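Local coordinates for protein endonuclease NucS (Thermococcus kodakarensis KOD1, PDB 5GKF) that probably cleaves the 3' and 5' single-stranded ends of branched DNA, working as a DNA-binding endonuclease, at residues 149-154 against 167-172; 157-162 against 198-203. The protein carries 1 engineered substitution. All blocks are in the same frame, centred on the assembly; numbering follows the deposited sequence.

Contact 1: 149-154 against 167-172; sequences GFKPLF and LGRDSD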
loop_
_atom_site.group_PDB
_atom_site.type_symbol
_atom_site.label_atom_id
_atom_site.label_comp_id
_atom_site.label_asym_id
_atom_site.label_seq_id
_atom_site.Cartn_x
_atom_site.Cartn_y
_atom_site.Cartn_z
ATOM N N GLY A 149 4.064 25.486 28.318
ATOM C CA GLY A 149 5.364 26.061 28.036
ATOM C C GLY A 149 6.132 25.166 27.090
ATOM O O GLY A 149 7.270 24.760 27.357
ATOM N N PHE A 150 5.478 24.830 25.989
ATOM C CA PHE A 150 6.132 24.133 24.909
ATOM C C PHE A 150 6.006 25.004 23.671
ATOM O O PHE A 150 4.905 25.406 23.288
ATOM C CB PHE A 150 5.520 22.748 24.697
ATOM C CG PHE A 150 5.897 22.115 23.392
ATOM C CD1 PHE A 150 7.136 21.547 23.224
ATOM C CD2 PHE A 150 5.003 22.098 22.332
ATOM C CE1 PHE A 150 7.479 20.983 22.024
ATOM C CE2 PHE A 150 5.342 21.532 21.135
ATOM C CZ PHE A 150 6.580 20.976 20.980
ATOM N N LYS A 151 7.145 25.329 23.078
ATOM C CA LYS A 151 7.166 26.168 21.896
ATOM C C LYS A 151 7.613 25.360 20.685
ATOM O O LYS A 151 8.740 24.846 20.656
ATOM C CB LYS A 151 8.084 27.379 22.097
ATOM C CG LYS A 151 7.934 28.443 21.010
ATOM C CD LYS A 151 8.559 29.753 21.424
ATOM C CE LYS A 151 9.682 30.155 20.477
ATOM N NZ LYS A 151 10.965 30.456 21.188
ATOM N N PRO A 152 6.702 25.199 19.706
ATOM C CA PRO A 152 6.954 24.618 18.385
ATOM C C PRO A 152 7.579 25.611 17.395
ATOM O O PRO A 152 7.168 26.788 17.329
ATOM C CB PRO A 152 5.551 24.200 17.920
ATOM C CG PRO A 152 4.561 24.857 18.906
ATOM C CD PRO A 152 5.352 25.778 19.778
ATOM N N LEU A 153 8.499 25.117 16.573
ATOM C CA LEU A 153 9.233 25.969 15.634
ATOM C C LEU A 153 9.130 25.418 14.233
ATOM O O LEU A 153 8.668 26.100 13.327
ATOM C CB LEU A 153 10.706 26.121 16.035
ATOM C CG LEU A 153 10.949 26.574 17.480
ATOM C CD1 LEU A 153 12.410 26.536 17.806
ATOM C CD2 LEU A 153 10.397 27.963 17.713
ATOM N N PHE A 154 9.587 24.189 14.043
ATOM C CA PHE A 154 9.650 23.620 12.703
ATOM C C PHE A 154 8.714 22.438 12.506
ATOM O O PHE A 154 8.467 21.675 13.447
ATOM C CB PHE A 154 11.081 23.199 12.399
ATOM C CG PHE A 154 12.065 24.290 12.590
ATOM C CD1 PHE A 154 12.930 24.273 13.667
ATOM C CD2 PHE A 154 12.099 25.364 11.708
ATOM C CE1 PHE A 154 13.838 25.294 13.844
ATOM C CE2 PHE A 154 12.992 26.388 11.880
ATOM C CZ PHE A 154 13.867 26.352 12.951
ATOM N N LEU A 167 9.649 19.944 15.507
ATOM C CA LEU A 167 10.806 20.255 16.325
ATOM C C LEU A 167 10.565 21.564 17.097
ATOM O O LEU A 167 10.099 22.553 16.535
ATOM C CB LEU A 167 12.047 20.343 15.437
ATOM C CG LEU A 167 13.431 20.351 16.080
ATOM C CD1 LEU A 167 13.650 19.149 16.987
ATOM C CD2 LEU A 167 14.467 20.383 15.000
ATOM N N GLY A 168 10.890 21.575 18.380
ATOM C CA GLY A 168 10.725 22.774 19.183
ATOM C C GLY A 168 11.526 22.761 20.480
ATOM O O GLY A 168 12.478 21.967 20.639
ATOM N N ARG A 169 11.155 23.670 21.386
ATOM C CA ARG A 169 11.779 23.792 22.706
ATOM C C ARG A 169 10.773 23.585 23.829
ATOM O O ARG A 169 9.570 23.772 23.635
ATOM C CB ARG A 169 12.398 25.165 22.883
ATOM C CG ARG A 169 12.932 25.831 21.637
ATOM C CD ARG A 169 13.448 27.206 22.031
ATOM N NE ARG A 169 14.044 27.167 23.375
ATOM C CZ ARG A 169 15.319 26.867 23.638
ATOM N NH1 ARG A 169 16.158 26.582 22.652
ATOM N NH2 ARG A 169 15.754 26.855 24.891
ATOM N N ASP A 170 11.250 23.216 25.010
ATOM C CA ASP A 170 10.360 23.177 26.163
ATOM C C ASP A 170 10.670 24.357 27.097
ATOM O O ASP A 170 11.588 25.134 26.832
ATOM C CB ASP A 170 10.464 21.832 26.889
ATOM C CG ASP A 170 11.803 21.626 27.573
ATOM O OD1 ASP A 170 12.074 20.502 28.056
ATOM O OD2 ASP A 170 12.585 22.588 27.635
ATOM N N SER A 171 9.914 24.494 28.181
ATOM C CA SER A 171 10.041 25.659 29.062
ATOM C C SER A 171 11.381 25.742 29.821
ATOM O O SER A 171 11.761 26.804 30.301
ATOM C CB SER A 171 8.885 25.671 30.070
ATOM O OG SER A 171 9.015 24.610 31.006
ATOM N N ASP A 172 12.072 24.615 29.950
ATOM C CA ASP A 172 13.325 24.522 30.705
ATOM C C ASP A 172 14.564 24.647 29.813
ATOM O O ASP A 172 15.690 24.346 30.243
ATOM C CB ASP A 172 13.388 23.207 31.495
ATOM C CG ASP A 172 12.495 23.217 32.725
ATOM O OD1 ASP A 172 11.487 23.957 32.719
ATOM O OD2 ASP A 172 12.797 22.483 33.695
#
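Leu-167 meets Phe-154 at one end of an antiparallel hairpin pairing, the short strands 150-154 and 167-170 running at 155° to each other with axes 4.6 Å apart. Its carbonyl oxygen accepts two backbone N-H groups, Leu-153 N to Leu-167 O and Phe-154 N to Leu-167 O at 3.0 Å each, both donors lying in the carbonyl plane. Two consecutive residues facing one partner define a classic beta bulge, and the register accordingly slips by one here. Leu-167 N returns a bond to Phe-154 O. Phe-154 CB packs against Leu-167 CB at 4.3 Å. Gly-168 stands beside Pro-152 as a non-hydrogen-bonded pair, where the proline's missing N-H costs the ladder nothing; the backbone of Gly-168 bonds instead to Val-176 on the strand beyond. Arg-169 pairs with Lys-151 through two bonds, Arg-169 N to Lys-151 O at 2.8 Å and Lys-151 N to Arg-169 O at 2.9 Å. Their side chains run alongside each other, and Leu-153 slants across that of Arg-169, its CD1 touching CG. On the face opposite the Lys-151 and Arg-169 side chains, Phe-150 has CG anti to its backbone N (chi1 165°), which brings ring atom CD1 to 3.3 Å from Arg-169 O in an oblique approach; the ring also reaches Val-176, Leu-178 and Ile-139. Asp-170 shares the Phe-150 face, and its carboxylate is spent on a salt bridge to Arg-209 and a hydrogen bond from Asn-174 N. At Ser-171 the pairing ends, with CB packed against Gly-149 O and OG bonded to Asp-172 OD1. Main-chain bonding thus carries the pairing, while the Lys-151 and Arg-169 side chains, with NZ 5.0 Å from NE, would probably repel each other mildly.

Contact 2: 157-162 against 198-203; sequences KAIGTG and EILREE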
loop_
_atom_site.group_PDB
_atom_site.type_symbol
_atom_site.label_atom_id
_atom_site.label_comp_id
_atom_site.label_asym_id
_atom_site.label_seq_id
_atom_site.Cartn_x
_atom_site.Cartn_y
_atom_site.Cartn_z
ATOM N N LYS A 157 10.936 19.050 9.343
ATOM C CA LYS A 157 12.257 19.685 9.245
ATOM C C LYS A 157 13.379 18.682 8.998
ATOM O O LYS A 157 13.538 17.733 9.760
ATOM C CB LYS A 157 12.547 20.470 10.539
ATOM C CG LYS A 157 13.970 20.969 10.709
ATOM C CD LYS A 157 14.360 22.008 9.665
ATOM C CE LYS A 157 15.869 22.284 9.739
ATOM N NZ LYS A 157 16.452 22.809 8.464
ATOM N N ALA A 158 14.174 18.903 7.956
ATOM C CA ALA A 158 15.351 18.057 7.744
ATOM C C ALA A 158 16.415 18.305 8.827
ATOM O O ALA A 158 16.915 19.405 9.004
ATOM C CB ALA A 158 15.938 18.285 6.361
ATOM N N ILE A 159 16.732 17.242 9.548
ATOM C CA ILE A 159 17.749 17.216 10.569
ATOM C C ILE A 159 18.944 16.748 9.736
ATOM O O ILE A 159 18.836 16.717 8.517
ATOM C CB ILE A 159 17.285 16.289 11.764
ATOM C CG1 ILE A 159 17.344 17.041 13.084
ATOM C CG2 ILE A 159 17.959 14.918 11.825
ATOM C CD1 ILE A 159 16.546 18.306 13.037
ATOM N N GLY A 160 20.077 16.412 10.309
ATOM C CA GLY A 160 21.176 16.014 9.449
ATOM C C GLY A 160 20.816 14.858 8.524
ATOM O O GLY A 160 20.919 14.926 7.291
ATOM N N THR A 161 20.368 13.790 9.156
ATOM C CA THR A 161 20.014 12.565 8.483
ATOM C C THR A 161 18.620 12.156 8.982
ATOM O O THR A 161 18.435 11.838 10.164
ATOM C CB THR A 161 21.093 11.503 8.749
ATOM O OG1 THR A 161 22.154 11.681 7.806
ATOM C CG2 THR A 161 20.544 10.097 8.614
ATOM N N GLY A 162 17.636 12.194 8.087
ATOM C CA GLY A 162 16.239 12.077 8.496
ATOM C C GLY A 162 15.451 13.392 8.543
ATOM O O GLY A 162 16.024 14.482 8.636
ATOM N N GLU A 198 19.058 11.100 18.716
ATOM C CA GLU A 198 20.486 10.833 18.743
ATOM C C GLU A 198 21.232 11.860 17.919
ATOM O O GLU A 198 22.158 12.518 18.405
ATOM C CB GLU A 198 20.775 9.411 18.255
ATOM C CG GLU A 198 20.874 8.457 19.431
ATOM C CD GLU A 198 20.905 7.008 19.044
ATOM O OE1 GLU A 198 21.285 6.697 17.891
ATOM O OE2 GLU A 198 20.528 6.186 19.910
ATOM N N ILE A 199 20.796 12.011 16.679
ATOM C CA ILE A 199 21.427 12.923 15.743
ATOM C C ILE A 199 21.422 14.384 16.241
ATOM O O ILE A 199 22.370 15.123 16.003
ATOM C CB ILE A 199 20.740 12.779 14.379
ATOM C CG1 ILE A 199 21.158 11.445 13.757
ATOM C CG2 ILE A 199 21.017 13.977 13.470
ATOM C CD1 ILE A 199 20.721 11.265 12.335
ATOM N N LEU A 200 20.378 14.771 16.968
ATOM C CA LEU A 200 20.302 16.090 17.596
ATOM C C LEU A 200 21.141 16.221 18.873
ATOM O O LEU A 200 21.636 17.311 19.137
ATOM C CB LEU A 200 18.843 16.446 17.903
ATOM C CG LEU A 200 18.164 16.992 16.649
ATOM C CD1 LEU A 200 16.682 16.909 16.756
ATOM C CD2 LEU A 200 18.591 18.418 16.424
ATOM N N ARG A 201 21.297 15.146 19.661
ATOM C CA ARG A 201 22.196 15.173 20.836
ATOM C C ARG A 201 23.662 15.386 20.395
ATOM O O ARG A 201 24.471 15.990 21.113
ATOM C CB ARG A 201 22.095 13.887 21.678
ATOM C CG ARG A 201 20.874 13.761 22.598
ATOM C CD ARG A 201 21.067 12.635 23.647
ATOM N NE ARG A 201 19.812 11.988 24.051
ATOM C CZ ARG A 201 18.927 12.494 24.917
ATOM N NH1 ARG A 201 19.150 13.678 25.479
ATOM N NH2 ARG A 201 17.809 11.820 25.217
ATOM N N GLU A 202 23.991 14.888 19.207
ATOM C CA GLU A 202 25.299 15.112 18.601
ATOM C C GLU A 202 25.692 16.586 18.621
ATOM O O GLU A 202 26.863 16.931 18.880
ATOM C CB GLU A 202 25.317 14.606 17.167
ATOM C CG GLU A 202 25.773 13.173 17.004
ATOM C CD GLU A 202 26.014 12.838 15.538
ATOM O OE1 GLU A 202 26.079 11.638 15.200
ATOM O OE2 GLU A 202 26.135 13.782 14.721
ATOM N N GLU A 203 24.711 17.450 18.356
ATOM C CA GLU A 203 24.956 18.881 18.388
ATOM C C GLU A 203 24.655 19.496 19.753
ATOM O O GLU A 203 25.559 19.929 20.453
ATOM C CB GLU A 203 24.156 19.602 17.306
ATOM C CG GLU A 203 24.782 20.937 16.957
ATOM C CD GLU A 203 24.412 21.446 15.573
ATOM O OE1 GLU A 203 23.442 22.229 15.469
ATOM O OE2 GLU A 203 25.103 21.078 14.593
#
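Apolar packing between a tight loop and a helix makes this contact: the turn after strand 150-158, ahead of strand 163-170, lies against helix 187-204. Side-chain packing carries it, with no polar bond between the two segments, and the closest pair of CA atoms, Gly-160 CA and Ile-199 CA, is 7.0 Å apart. Ile-159 splits its two branches between neighbouring helix residues. Its CG2 meets Ile-199 CG2 at 3.6 Å, the two side chains slanting past one another, whereas its CG1 sits 3.7 Å from Leu-200 CG in a nearly perpendicular crossing, with Ile-159 CD1 facing both methyls, 4.0 Å from Leu-200 CD1 and from Leu-200 CD2. A backbone bond from Ile-159 N to Gly-162 O, 3.0 Å long, holds the turn closed. This belongs to the PD-(D/E)XK-type nuclease domain, in which helix 187-204 connects the parallel strands 175-180 and 208-214 as a beta-alpha-beta crossover; Leu-200 also touches Val-208. Ile-199 has CG1 anti to its carbonyl carbon (chi1 -73°) and an extended chi2, which carries CD1 to 3.6 Å from Thr-161 CB, the two side chains crossing at about a right angle. The Thr-161 hydroxyl is used otherwise, in a hydrogen bond to Arg-223 of the second subunit. Glu-198, one residue before Ile-199, forms salt bridges with Lys-194 of its own chain and Lys-194 of the second subunit, which places the loop and helix beside the dimer interface. At the end of strand 150-158, Ala-158 packs on a phosphate of the bound DNA, and the Ile-159 side chain lies about 11 Å from a magnesium ion.

Following the chain from the N terminus, the PH-like domain comes first, and both contacts belong to the C-terminal nuclease domain. Segment 149-154 begins contact 1, which closes a loop of 12 residues when 167-172 returns; within that loop lies 157-162, the first half of contact 2. Contact 2 closes only at 198-203, after 35 intervening residues that include 167-172. The segments therefore alternate and the two loops cross. Contact 1 joins neighbouring strands at one edge of the mixed sheet, and contact 2 ties their connecting turn to the crossover helix. They meet at Leu-167, whose CD2 lies 3.5 Å from Ile-159 CD1 and whose CD1 lies 3.8 Å from Leu-200 CD1.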